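Local coordinates for protein activated BY transcription factor SSRB (Salmonella enterica, PDB 2WNW) that belongs to glycosyl hydrolase family 30 and joins a TIM barrel to a beta-sandwich domain, at residues 74-83 with 367-375; 330-339 with 348-356. All coordinates share one frame; numbering follows the deposited sequence.

Contact 1 of 2, residues 74-83 with 367-375; sequences LYFSAQEHNY and WYGIGHFCR
Trp367 holds CG anti to its backbone N (chi1 -171°), which lays the indole flat against one face of the His81 imidazole. In Arg375 the bend at chi3 (77°) sets the guanidinium beside the Glu80 carboxylate. The His81 ring and the six-membered ring of Trp367 form an offset stack, planes 8° apart and centroids 3.7 Å apart. Cys374 SG covers the opposite face of the imidazole, 3.7 Å from the ring centroid, so the ring is clamped between sulfur and indole. The same sulfur also lies at the edge of the Tyr83 ring, 3.7 Å from Tyr83 CE2. On the side of the indole away from His81, Leu74 CG packs over Trp367 CZ2 at 4.0 Å; Leu74 O lies at the indole edge. The Tyr75 ring meets the five-membered ring of Trp367 obliquely, completing an aromatic cluster with His81. Farther out, Arg375 forms a salt bridge with Glu80, gripping it end-on: NH1 and NH2 both donate to Glu80 OE2, each at 3.0 Å. NH1 comes nearly in line with the C-O bond, NH2 from above the carboxylate plane. One water links the backbones by donating to Asn82 O and Cys374 O; another lies 2.7 Å from Glu80 O and close to Arg375 O. The contact joins the C-terminal end of helix 65-76, and the turn leading toward barrel strand 85-90, to the last turns of helix 365-374. Ile370 and Phe373 also pack on helix 305-322, while His372 bonds to Ser8 and Thr439 of the mixed sheet beyond the barrel.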
loop_
_atom_site.group_PDB
_atom_site.type_symbol
_atom_site.label_atom_id
_atom_site.label_comp_id
_atom_site.label_asym_id
_atom_site.label_seq_id
_atom_site.Cartn_x
_atom_site.Cartn_y
_atom_site.Cartn_z
ATOM N N LEU A 74 -2.783 32.296 10.807
ATOM C CA LEU A 74 -2.329 31.403 9.746
ATOM C C LEU A 74 -2.430 29.936 10.139
ATOM O O LEU A 74 -2.808 29.087 9.335
ATOM C CB LEU A 74 -0.874 31.726 9.395
ATOM C CG LEU A 74 -0.513 32.414 8.074
ATOM C CD1 LEU A 74 -1.728 33.010 7.392
ATOM C CD2 LEU A 74 0.536 33.468 8.368
ATOM N N TYR A 75 -2.087 29.647 11.386
ATOM C CA TYR A 75 -2.095 28.282 11.887
ATOM C C TYR A 75 -3.378 27.833 12.575
ATOM O O TYR A 75 -3.832 26.708 12.372
ATOM C CB TYR A 75 -0.939 28.102 12.869
ATOM C CG TYR A 75 0.339 27.535 12.290
ATOM C CD1 TYR A 75 1.582 27.999 12.729
ATOM C CD2 TYR A 75 0.315 26.475 11.380
ATOM C CE1 TYR A 75 2.766 27.422 12.290
ATOM C CE2 TYR A 75 1.504 25.883 10.931
ATOM C CZ TYR A 75 2.723 26.362 11.397
ATOM O OH TYR A 75 3.902 25.766 11.009
ATOM N N PHE A 76 -3.970 28.713 13.376
ATOM C CA PHE A 76 -5.146 28.323 14.139
ATOM C C PHE A 76 -6.505 28.898 13.775
ATOM O O PHE A 76 -7.509 28.556 14.400
ATOM C CB PHE A 76 -4.839 28.548 15.615
ATOM C CG PHE A 76 -3.524 27.959 16.033
ATOM C CD1 PHE A 76 -2.386 28.753 16.127
ATOM C CD2 PHE A 76 -3.405 26.589 16.248
ATOM C CE1 PHE A 76 -1.148 28.191 16.425
ATOM C CE2 PHE A 76 -2.169 26.018 16.546
ATOM C CZ PHE A 76 -1.041 26.818 16.633
ATOM N N SER A 77 -6.548 29.760 12.768
ATOM C CA SER A 77 -7.818 30.326 12.328
ATOM C C SER A 77 -8.588 29.231 11.603
ATOM O O SER A 77 -8.005 28.448 10.852
ATOM C CB SER A 77 -7.584 31.498 11.371
ATOM O OG SER A 77 -8.773 31.821 10.669
ATOM N N ALA A 78 -9.895 29.173 11.835
ATOM C CA ALA A 78 -10.738 28.176 11.193
ATOM C C ALA A 78 -10.779 28.405 9.685
ATOM O O ALA A 78 -11.123 27.502 8.920
ATOM C CB ALA A 78 -12.144 28.237 11.770
ATOM N N GLN A 79 -10.429 29.617 9.262
ATOM C CA GLN A 79 -10.420 29.961 7.846
ATOM C C GLN A 79 -9.045 29.760 7.218
ATOM O O GLN A 79 -8.868 29.957 6.017
ATOM C CB GLN A 79 -10.879 31.408 7.643
ATOM C CG GLN A 79 -12.353 31.623 7.953
ATOM C CD GLN A 79 -12.658 31.530 9.437
ATOM O OE1 GLN A 79 -13.730 31.069 9.834
ATOM N NE2 GLN A 79 -11.721 31.982 10.265
ATOM N N GLU A 80 -8.071 29.372 8.036
ATOM C CA GLU A 80 -6.723 29.119 7.541
ATOM C C GLU A 80 -6.372 27.654 7.794
ATOM O O GLU A 80 -7.165 26.772 7.476
ATOM C CB GLU A 80 -5.714 30.049 8.219
ATOM C CG GLU A 80 -5.849 31.510 7.801
ATOM C CD GLU A 80 -5.414 31.765 6.364
ATOM O OE1 GLU A 80 -5.601 32.905 5.886
ATOM O OE2 GLU A 80 -4.882 30.841 5.711
ATOM N N HIS A 81 -5.207 27.381 8.374
ATOM C CA HIS A 81 -4.830 25.994 8.602
ATOM C C HIS A 81 -5.689 25.238 9.595
ATOM O O HIS A 81 -5.688 24.014 9.598
ATOM C CB HIS A 81 -3.354 25.883 8.984
ATOM C CG HIS A 81 -2.453 25.711 7.803
ATOM N ND1 HIS A 81 -1.233 25.077 7.879
ATOM C CD2 HIS A 81 -2.611 26.071 6.506
ATOM C CE1 HIS A 81 -0.678 25.049 6.680
ATOM N NE2 HIS A 81 -1.493 25.645 5.829
ATOM N N ASN A 82 -6.419 25.963 10.438
ATOM C CA ASN A 82 -7.320 25.330 11.396
ATOM C C ASN A 82 -6.704 24.153 12.156
ATOM O O ASN A 82 -7.321 23.096 12.268
ATOM C CB ASN A 82 -8.578 24.860 10.649
ATOM C CG ASN A 82 -9.632 24.288 11.574
ATOM O OD1 ASN A 82 -10.055 24.942 12.526
ATOM N ND2 ASN A 82 -10.066 23.059 11.296
ATOM N N TYR A 83 -5.493 24.329 12.678
ATOM C CA TYR A 83 -4.842 23.257 13.422
ATOM C C TYR A 83 -5.728 22.802 14.574
ATOM O O TYR A 83 -6.229 23.621 15.345
ATOM C CB TYR A 83 -3.475 23.712 13.947
ATOM C CG TYR A 83 -2.313 23.432 13.006
ATOM C CD1 TYR A 83 -0.995 23.609 13.429
ATOM C CD2 TYR A 83 -2.529 22.959 11.708
ATOM C CE1 TYR A 83 0.079 23.318 12.589
ATOM C CE2 TYR A 83 -1.456 22.665 10.856
ATOM C CZ TYR A 83 -0.156 22.846 11.307
ATOM O OH TYR A 83 0.911 22.541 10.489
ATOM N N TRP A 367 4.580 24.152 4.674
ATOM C CA TRP A 367 3.373 24.758 5.231
ATOM C C TRP A 367 2.202 24.551 4.267
ATOM O O TRP A 367 1.105 24.192 4.687
ATOM C CB TRP A 367 3.578 26.259 5.476
ATOM C CG TRP A 367 2.446 26.905 6.241
ATOM C CD1 TRP A 367 2.266 26.904 7.595
ATOM C CD2 TRP A 367 1.332 27.620 5.688
ATOM N NE1 TRP A 367 1.107 27.576 7.924
ATOM C CE2 TRP A 367 0.513 28.024 6.771
ATOM C CE3 TRP A 367 0.942 27.958 4.384
ATOM C CZ2 TRP A 367 -0.673 28.749 6.588
ATOM C CZ3 TRP A 367 -0.238 28.679 4.201
ATOM C CH2 TRP A 367 -1.030 29.065 5.301
ATOM N N TYR A 368 2.440 24.770 2.976
ATOM C CA TYR A 368 1.387 24.594 1.977
ATOM C C TYR A 368 1.063 23.117 1.778
ATOM O O TYR A 368 -0.086 22.760 1.530
ATOM C CB TYR A 368 1.786 25.223 0.638
ATOM C CG TYR A 368 2.068 26.702 0.735
ATOM C CD1 TYR A 368 3.369 27.174 0.897
ATOM C CD2 TYR A 368 1.025 27.629 0.713
ATOM C CE1 TYR A 368 3.628 28.534 1.037
ATOM C CE2 TYR A 368 1.274 28.993 0.853
ATOM C CZ TYR A 368 2.575 29.437 1.017
ATOM O OH TYR A 368 2.823 30.780 1.179
ATOM N N GLY A 369 2.080 22.265 1.894
ATOM C CA GLY A 369 1.867 20.836 1.746
ATOM C C GLY A 369 0.929 20.327 2.826
ATOM O O GLY A 369 -0.020 19.599 2.546
ATOM N N ILE A 370 1.200 20.703 4.070
ATOM C CA ILE A 370 0.353 20.293 5.186
ATOM C C ILE A 370 -1.047 20.857 4.944
ATOM O O ILE A 370 -2.048 20.210 5.236
ATOM C CB ILE A 370 0.904 20.842 6.519
ATOM C CG1 ILE A 370 2.264 20.202 6.817
ATOM C CG2 ILE A 370 -0.076 20.573 7.649
ATOM C CD1 ILE A 370 2.973 20.807 8.016
ATOM N N GLY A 371 -1.093 22.063 4.387
ATOM C CA GLY A 371 -2.357 22.726 4.112
ATOM C C GLY A 371 -3.326 21.971 3.221
ATOM O O GLY A 371 -4.540 22.085 3.395
ATOM N N HIS A 372 -2.812 21.209 2.258
ATOM C CA HIS A 372 -3.689 20.450 1.375
ATOM C C HIS A 372 -4.544 19.482 2.182
ATOM O O HIS A 372 -5.586 19.022 1.707
ATOM C CB HIS A 372 -2.871 19.709 0.310
ATOM C CG HIS A 372 -2.631 20.521 -0.924
ATOM N ND1 HIS A 372 -3.574 20.652 -1.923
ATOM C CD2 HIS A 372 -1.591 21.310 -1.285
ATOM C CE1 HIS A 372 -3.127 21.489 -2.843
ATOM N NE2 HIS A 372 -1.927 21.904 -2.479
ATOM N N PHE A 373 -4.098 19.186 3.402
ATOM C CA PHE A 373 -4.823 18.299 4.309
ATOM C C PHE A 373 -5.602 19.054 5.398
ATOM O O PHE A 373 -6.833 19.042 5.436
ATOM C CB PHE A 373 -3.875 17.350 5.052
ATOM C CG PHE A 373 -3.416 16.167 4.253
ATOM C CD1 PHE A 373 -2.316 16.264 3.411
ATOM C CD2 PHE A 373 -4.060 14.939 4.376
ATOM C CE1 PHE A 373 -1.858 15.149 2.702
ATOM C CE2 PHE A 373 -3.610 13.820 3.672
ATOM C CZ PHE A 373 -2.507 13.928 2.836
ATOM N N CYS A 374 -4.853 19.703 6.286
ATOM C CA CYS A 374 -5.419 20.388 7.447
ATOM C C CYS A 374 -6.459 21.478 7.232
ATOM O O CYS A 374 -7.311 21.686 8.093
ATOM C CB CYS A 374 -4.290 20.930 8.332
ATOM S SG CYS A 374 -3.443 22.383 7.697
ATOM N N ARG A 375 -6.405 22.169 6.102
ATOM C CA ARG A 375 -7.371 23.231 5.842
ATOM C C ARG A 375 -8.752 22.693 5.480
ATOM O O ARG A 375 -9.752 23.409 5.593
ATOM C CB ARG A 375 -6.876 24.133 4.702
ATOM C CG ARG A 375 -5.547 24.822 4.984
ATOM C CD ARG A 375 -4.980 25.480 3.732
ATOM N NE ARG A 375 -5.642 26.741 3.407
ATOM C CZ ARG A 375 -5.401 27.895 4.024
ATOM N NH1 ARG A 375 -4.510 27.960 5.007
ATOM N NH2 ARG A 375 -6.043 28.993 3.649
HETATM O O HOH W 1 -9.450 26.555 6.068
HETATM O O HOH W 2 -6.668 20.852 10.789
HETATM O O HOH W 3 -9.819 21.277 8.767
#

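Contact 2 of 2, residues 330-339 with 348-356; sequences DWNLLLNSEG and CEAPIQYDA
Leu335 sits at the centre of the pairing between strands 334-336 and 352-355, which run parallel with axes 35° apart. Its carbonyl O accepts from Tyr354 N at 3.0 Å, while its N-H makes a weak bond to Ile352 O. Another weak bond, Ser337 N to Tyr354 O, follows where the first strand ends. The turn from Asn336 to Gly339 is braced by a side chain: Gln353, extended beyond CG, brings NE2 to within 3.0 Å of Asn336 O. Gly339 N also donates to this oxygen, from the opposite face of its carbonyl plane, so Asn336 O is held by two donors. The other end of the Gln353 amide is satisfied as well, OE1 accepting from Asn364. Past the turn, Cys348 N donates to Gly339 O at 3.1 Å. Water 4 accepts from Asn332 ND2 and donates to Glu349 O, bridging the two segments; Asn332 OD1 is taken up by Thr53. Asp330 OD1 pairs with Tyr313, while its OD2 lies against the Pro351 ring, 3.1 Å from CG. Apolar contacts flank the pairing: Ala350 CB meets Leu335 CG at 3.7 Å, and Leu334, whose chi1 of 163° brings the end of its side chain close to strand 352-355, touches Ile352 CG2 with CD1 at 4.0 Å. The small sheet, completed by antiparallel strand 360-363, follows barrel strand 327-330. Leu334 and Tyr354 rest on helix 65-76, and Pro351 reaches both that helix and helix 365-374.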
loop_
_atom_site.group_PDB
_atom_site.type_symbol
_atom_site.label_atom_id
_atom_site.label_comp_id
_atom_site.label_asym_id
_atom_site.label_seq_id
_atom_site.Cartn_x
_atom_site.Cartn_y
_atom_site.Cartn_z
ATOM N N ASP A 330 2.989 17.693 13.287
ATOM C CA ASP A 330 4.289 18.133 12.798
ATOM C C ASP A 330 5.147 18.466 14.021
ATOM O O ASP A 330 4.634 18.552 15.137
ATOM C CB ASP A 330 4.087 19.375 11.923
ATOM C CG ASP A 330 5.384 19.945 11.375
ATOM O OD1 ASP A 330 6.323 19.171 11.084
ATOM O OD2 ASP A 330 5.451 21.181 11.213
ATOM N N TRP A 331 6.448 18.630 13.816
ATOM C CA TRP A 331 7.347 18.978 14.914
ATOM C C TRP A 331 7.190 20.493 15.106
ATOM O O TRP A 331 6.089 21.019 14.915
ATOM C CB TRP A 331 8.784 18.591 14.535
ATOM C CG TRP A 331 9.837 18.635 15.635
ATOM C CD1 TRP A 331 11.191 18.637 15.446
ATOM C CD2 TRP A 331 9.634 18.657 17.063
ATOM N NE1 TRP A 331 11.842 18.662 16.655
ATOM C CE2 TRP A 331 10.916 18.675 17.664
ATOM C CE3 TRP A 331 8.501 18.664 17.891
ATOM C CZ2 TRP A 331 11.097 18.702 19.056
ATOM C CZ3 TRP A 331 8.679 18.692 19.280
ATOM C CH2 TRP A 331 9.971 18.711 19.845
ATOM N N ASN A 332 8.264 21.199 15.461
ATOM C CA ASN A 332 8.188 22.652 15.686
ATOM C C ASN A 332 7.293 23.411 14.705
ATOM O O ASN A 332 7.484 23.343 13.495
ATOM C CB ASN A 332 9.579 23.286 15.628
ATOM C CG ASN A 332 10.543 22.674 16.610
ATOM O OD1 ASN A 332 10.506 22.968 17.810
ATOM N ND2 ASN A 332 11.419 21.809 16.107
ATOM N N LEU A 333 6.326 24.150 15.242
ATOM C CA LEU A 333 5.417 24.953 14.430
ATOM C C LEU A 333 6.173 26.125 13.834
ATOM O O LEU A 333 5.891 26.575 12.717
ATOM C CB LEU A 333 4.316 25.568 15.294
ATOM C CG LEU A 333 3.172 24.768 15.893
ATOM C CD1 LEU A 333 2.555 25.573 17.030
ATOM C CD2 LEU A 333 2.149 24.473 14.822
ATOM N N LEU A 334 7.130 26.618 14.611
ATOM C CA LEU A 334 7.888 27.804 14.252
ATOM C C LEU A 334 9.311 27.768 14.786
ATOM O O LEU A 334 9.561 27.231 15.860
ATOM C CB LEU A 334 7.156 29.013 14.845
ATOM C CG LEU A 334 7.873 30.352 14.998
ATOM C CD1 LEU A 334 7.928 31.039 13.648
ATOM C CD2 LEU A 334 7.127 31.223 16.014
ATOM N N LEU A 335 10.237 28.360 14.036
ATOM C CA LEU A 335 11.638 28.433 14.442
ATOM C C LEU A 335 12.240 29.709 13.859
ATOM O O LEU A 335 11.613 30.363 13.026
ATOM C CB LEU A 335 12.410 27.209 13.940
ATOM C CG LEU A 335 12.052 25.861 14.581
ATOM C CD1 LEU A 335 12.859 24.754 13.917
ATOM C CD2 LEU A 335 12.346 25.901 16.076
ATOM N N ASN A 336 13.441 30.079 14.292
ATOM C CA ASN A 336 14.050 31.287 13.746
ATOM C C ASN A 336 14.634 31.007 12.362
ATOM O O ASN A 336 14.585 29.873 11.877
ATOM C CB ASN A 336 15.100 31.872 14.713
ATOM C CG ASN A 336 16.283 30.952 14.955
ATOM O OD1 ASN A 336 16.917 31.018 16.012
ATOM N ND2 ASN A 336 16.603 30.117 13.983
ATOM N N SER A 337 15.164 32.043 11.721
ATOM C CA SER A 337 15.716 31.918 10.376
ATOM C C SER A 337 16.705 30.781 10.171
ATOM O O SER A 337 16.741 30.187 9.096
ATOM C CB SER A 337 16.377 33.233 9.957
ATOM O OG SER A 337 15.450 34.298 10.019
ATOM N N GLU A 338 17.505 30.469 11.185
ATOM C CA GLU A 338 18.490 29.407 11.031
ATOM C C GLU A 338 18.004 28.026 11.461
ATOM O O GLU A 338 18.747 27.050 11.368
ATOM C CB GLU A 338 19.779 29.760 11.783
ATOM C CG GLU A 338 19.739 29.529 13.285
ATOM C CD GLU A 338 21.074 29.839 13.952
ATOM O OE1 GLU A 338 22.121 29.436 13.399
ATOM O OE2 GLU A 338 21.076 30.474 15.028
ATOM N N GLY A 339 16.759 27.943 11.925
ATOM C CA GLY A 339 16.213 26.662 12.340
ATOM C C GLY A 339 16.446 26.352 13.807
ATOM O O GLY A 339 16.511 25.184 14.208
ATOM N N CYS A 348 16.772 22.609 12.516
ATOM C CA CYS A 348 15.838 21.994 11.573
ATOM C C CYS A 348 14.929 23.046 10.958
ATOM O O CYS A 348 14.806 24.154 11.471
ATOM C CB CYS A 348 14.942 20.969 12.283
ATOM S SG CYS A 348 15.774 19.580 13.091
ATOM N N GLU A 349 14.285 22.696 9.852
ATOM C CA GLU A 349 13.351 23.623 9.228
ATOM C C GLU A 349 12.001 23.460 9.935
ATOM O O GLU A 349 11.737 22.423 10.546
ATOM C CB GLU A 349 13.192 23.295 7.741
ATOM C CG GLU A 349 12.410 24.332 6.954
ATOM C CD GLU A 349 12.161 23.909 5.518
ATOM O OE1 GLU A 349 11.256 23.080 5.284
ATOM O OE2 GLU A 349 12.885 24.399 4.623
ATOM N N ALA A 350 11.172 24.498 9.877
ATOM C CA ALA A 350 9.824 24.467 10.444
ATOM C C ALA A 350 8.977 25.078 9.331
ATOM O O ALA A 350 9.467 25.923 8.575
ATOM C CB ALA A 350 9.741 25.314 11.719
ATOM N N PRO A 351 7.708 24.659 9.199
ATOM C CA PRO A 351 6.863 25.213 8.134
ATOM C C PRO A 351 6.835 26.735 8.093
ATOM O O PRO A 351 6.665 27.330 7.030
ATOM C CB PRO A 351 5.498 24.592 8.418
ATOM C CG PRO A 351 5.880 23.238 8.966
ATOM C CD PRO A 351 6.997 23.598 9.934
ATOM N N ILE A 352 6.984 27.360 9.256
ATOM C CA ILE A 352 7.025 28.813 9.322
ATOM C C ILE A 352 8.264 29.205 10.106
ATOM O O ILE A 352 8.550 28.642 11.165
ATOM C CB ILE A 352 5.772 29.414 10.012
ATOM C CG1 ILE A 352 4.534 29.156 9.154
ATOM C CG2 ILE A 352 5.956 30.923 10.206
ATOM C CD1 ILE A 352 3.270 29.816 9.678
ATOM N N GLN A 353 9.022 30.148 9.561
ATOM C CA GLN A 353 10.220 30.626 10.225
ATOM C C GLN A 353 10.131 32.138 10.344
ATOM O O GLN A 353 9.498 32.801 9.520
ATOM C CB GLN A 353 11.469 30.181 9.459
ATOM C CG GLN A 353 11.768 28.697 9.670
ATOM C CD GLN A 353 12.964 28.207 8.882
ATOM O OE1 GLN A 353 12.871 27.957 7.679
ATOM N NE2 GLN A 353 14.101 28.075 9.555
ATOM N N TYR A 354 10.754 32.679 11.384
ATOM C CA TYR A 354 10.686 34.108 11.634
ATOM C C TYR A 354 12.029 34.799 11.842
ATOM O O TYR A 354 12.893 34.315 12.573
ATOM C CB TYR A 354 9.772 34.350 12.842
ATOM C CG TYR A 354 9.698 35.786 13.295
ATOM C CD1 TYR A 354 10.374 36.209 14.436
ATOM C CD2 TYR A 354 8.946 36.724 12.586
ATOM C CE1 TYR A 354 10.303 37.530 14.868
ATOM C CE2 TYR A 354 8.869 38.051 13.009
ATOM C CZ TYR A 354 9.548 38.443 14.148
ATOM O OH TYR A 354 9.473 39.748 14.577
ATOM N N ASP A 355 12.181 35.940 11.182
ATOM C CA ASP A 355 13.387 36.754 11.268
ATOM C C ASP A 355 13.057 37.973 12.125
ATOM O O ASP A 355 12.381 38.902 11.677
ATOM C CB ASP A 355 13.821 37.164 9.858
ATOM C CG ASP A 355 14.784 38.334 9.851
ATOM O OD1 ASP A 355 15.614 38.451 10.781
ATOM O OD2 ASP A 355 14.713 39.132 8.895
ATOM N N ALA A 356 13.535 37.953 13.366
ATOM C CA ALA A 356 13.272 39.025 14.319
ATOM C C ALA A 356 13.830 40.387 13.922
ATOM O O ALA A 356 13.169 41.408 14.113
ATOM C CB ALA A 356 13.796 38.631 15.700
HETATM O O HOH W 4 10.986 21.436 13.199
#

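Contact 2 is nested along the chain inside the loop closed by contact 1, and their centres lie 16 Å apart. They meet directly: Tyr75 OH is 2.7 Å from Leu333 O, a probable hydrogen bond, and 3.3 Å from Pro351 CB. Trp367 CD1 packs on Ile352 CG1 at 3.6 Å, and Tyr83 CE1 on Leu333 CD2. Both helices, 65-76 and 365-374, which meet in contact 1, thus also pack against the small sheet of contact 2. A bound glycerol, probably from crystallisation, lies on the contact 2 side: Trp331 NE1 is hydrogen-bonded to it, and the Cys348 side chain is about 5 Å away.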